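Local coordinates for protein ricin B-related lectin (Polyporus squamosus, PDB 5MUA) that binds galactose through a beta-trefoil lectin domain and carries a calcium-binding, papain-like protease domain that takes up the inhibitor E-64, at residues L149-G153 against A154-A158. Sequence-based numbering, arbitrary orientation.
Sequences LSQTG and ANVHA
Thr152 and Asn155 lock into a capping box where strand 144-152 turns, nearly at a right angle, into helix 153-162. With chi1 at 71°, Thr152 OG1 sits between its own backbone N and carbonyl carbon, which brings it to the Asn155 N-H, and it accepts from Asn155 N at 2.9 Å. Asn155 answers: its side chain reaches back across the threonine, and Asn155 OD1 accepts a hydrogen bond from Thr152 N, also 2.9 Å away. That N-H comes from above the amide plane, 45° out of it, rather than on a lone pair. The two reciprocal bonds restrain both side chains and satisfy the N-H groups of Thr152 and Asn155, the latter in the first turn, where no earlier helical carbonyl is available. Next to the box, the Gln151 chain bends at chi2 and crosses Asn155 at about a right angle, its amide plane only 25° from that of the asparagine. Gln151 OE1 lies 3.4 Å from Asn155 CB, while Gln151 NE2 donates to Ser150 O, close to the plane of the glutamine amide, which helps to hold that amide. Gln151 CB meets Val156 CG2 at 3.6 Å, and Phe259 and Phe286 touch Gln151 and Val156 respectively. Ser150 OG is bonded to Ile8 N, tying the strand into the fold. The first i to i+4 bond of the helix runs from Val156 N to Thr152 O, the next from His157 N to Gly153 O at 2.9 Å.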
ATOM      1  N   LEU B 149      -4.919 -11.045 -21.926  1.00 13.72           N
ATOM      2  CA  LEU B 149      -5.205  -9.951 -21.003  1.00 13.02           C
ATOM      3  C   LEU B 149      -4.069  -9.766 -20.026  1.00 12.70           C
ATOM      4  O   LEU B 149      -4.194  -8.949 -19.091  1.00 13.31           O
ATOM      5  CB  LEU B 149      -6.485 -10.286 -20.261  1.00 13.05           C
ATOM      6  CG  LEU B 149      -7.650 -10.606 -21.195  1.00 14.72           C
ATOM      7  CD1 LEU B 149      -8.830 -11.005 -20.376  1.00 16.19           C
ATOM      8  CD2 LEU B 149      -8.059  -9.434 -22.082  1.00 14.81           C
ATOM      9  N   SER B 150      -3.007 -10.552 -20.131  1.00 13.06           N
ATOM     10  CA  SER B 150      -1.863 -10.534 -19.208  1.00 13.61           C
ATOM     11  C   SER B 150      -0.581 -10.055 -19.887  1.00 12.29           C
ATOM     12  O   SER B 150      -0.489 -10.027 -21.116  1.00 13.20           O
ATOM     13  CB  SER B 150      -1.574 -11.953 -18.654  1.00 15.06           C
ATOM     14  OG  SER B 150      -1.480 -12.879 -19.701  1.00 13.74           O
ATOM     15  N   GLN B 151       0.381  -9.636 -19.052  1.00 12.06           N
ATOM     16  CA  GLN B 151       1.715  -9.284 -19.429  1.00 13.20           C
ATOM     17  C   GLN B 151       2.653  -9.900 -18.430  1.00 13.20           C
ATOM     18  O   GLN B 151       2.317  -9.985 -17.268  1.00 12.87           O
ATOM     19  CB  GLN B 151       1.903  -7.778 -19.426  1.00 13.73           C
ATOM     20  CG  GLN B 151       1.119  -7.089 -20.467  1.00 14.40           C
ATOM     21  CD  GLN B 151       1.755  -7.254 -21.843  1.00 14.25           C
ATOM     22  OE1 GLN B 151       2.656  -6.500 -22.211  1.00 15.03           O
ATOM     23  NE2 GLN B 151       1.333  -8.276 -22.582  1.00 14.10           N
ATOM     24  N   THR B 152       3.786 -10.377 -18.906  1.00 13.06           N
ATOM     25  CA  THR B 152       4.859 -10.778 -18.002  1.00 14.94           C
ATOM     26  C   THR B 152       5.542  -9.589 -17.359  1.00 15.02           C
ATOM     27  O   THR B 152       5.397  -8.435 -17.785  1.00 14.04           O
ATOM     28  CB  THR B 152       5.918 -11.665 -18.670  1.00 14.75           C
ATOM     29  OG1 THR B 152       6.685 -10.887 -19.582  1.00 15.18           O
ATOM     30  CG2 THR B 152       5.246 -12.860 -19.415  1.00 17.22           C
ATOM     31  N   GLY B 153       6.217  -9.874 -16.253  1.00 15.73           N
ATOM     32  CA  GLY B 153       7.066  -8.850 -15.624  1.00 15.90           C
ATOM     33  C   GLY B 153       7.996  -8.265 -16.656  1.00 15.29           C
ATOM     34  O   GLY B 153       8.088  -7.039 -16.764  1.00 15.99           O
ATOM     35  N   ALA B 154       8.683  -9.120 -17.437  1.00 17.65           N
ATOM     36  CA  ALA B 154       9.638  -8.632 -18.459  1.00 19.20           C
ATOM     37  C   ALA B 154       8.883  -7.789 -19.475  1.00 17.15           C
ATOM     38  O   ALA B 154       9.372  -6.760 -19.917  1.00 16.67           O
ATOM     39  CB  ALA B 154      10.410  -9.807 -19.154  1.00 19.49           C
ATOM     40  N   ASN B 155       7.702  -8.239 -19.903  1.00 16.69           N
ATOM     41  CA  ASN B 155       6.899  -7.420 -20.848  1.00 16.19           C
ATOM     42  C   ASN B 155       6.640  -5.992 -20.320  1.00 15.43           C
ATOM     43  O   ASN B 155       6.804  -5.013 -21.059  1.00 14.80           O
ATOM     44  CB  ASN B 155       5.493  -7.946 -21.107  1.00 16.41           C
ATOM     45  CG  ASN B 155       5.422  -9.240 -21.871  1.00 18.09           C
ATOM     46  OD1 ASN B 155       4.430  -9.919 -21.722  1.00 14.28           O
ATOM     47  ND2 ASN B 155       6.421  -9.566 -22.707  1.00 17.91           N
ATOM     48  N   VAL B 156       6.155  -5.870 -19.074  1.00 14.14           N
ATOM     49  CA  VAL B 156       5.813  -4.552 -18.513  1.00 14.34           C
ATOM     50  C   VAL B 156       7.121  -3.717 -18.354  1.00 15.44           C
ATOM     51  O   VAL B 156       7.139  -2.527 -18.689  1.00 14.82           O
ATOM     52  CB  VAL B 156       4.999  -4.680 -17.189  1.00 12.87           C
ATOM     53  CG1 VAL B 156       4.740  -3.307 -16.641  1.00 13.86           C
ATOM     54  CG2 VAL B 156       3.700  -5.448 -17.343  1.00 13.40           C
ATOM     55  N   HIS B 157       8.199  -4.319 -17.891  1.00 15.90           N
ATOM     56  CA  HIS B 157       9.482  -3.604 -17.761  0.55 17.64           C
ATOM     57  C   HIS B 157       9.925  -2.962 -19.085  1.00 18.31           C
ATOM     58  O   HIS B 157      10.258  -1.745 -19.129  1.00 18.40           O
ATOM     59  CB  HIS B 157      10.555  -4.506 -17.150  0.55 18.89           C
ATOM     60  CG  HIS B 157      11.926  -3.891 -17.087  0.55 20.46           C
ATOM     61  ND1 HIS B 157      12.231  -2.813 -16.279  0.55 23.85           N
ATOM     62  CD2 HIS B 157      13.074  -4.219 -17.722  0.55 23.65           C
ATOM     63  CE1 HIS B 157      13.513  -2.521 -16.397  0.55 23.51           C
ATOM     64  NE2 HIS B 157      14.049  -3.355 -17.274  0.55 24.98           N
ATOM     65  N   ALA B 158       9.868  -3.745 -20.166  1.00 17.43           N
ATOM     66  CA  ALA B 158      10.176  -3.227 -21.461  1.00 17.53           C
ATOM     67  C   ALA B 158       9.261  -2.079 -21.856  1.00 16.08           C
ATOM     68  O   ALA B 158       9.716  -1.021 -22.303  1.00 18.15           O
ATOM     69  CB  ALA B 158      10.161  -4.318 -22.536  1.00 18.39           C
TER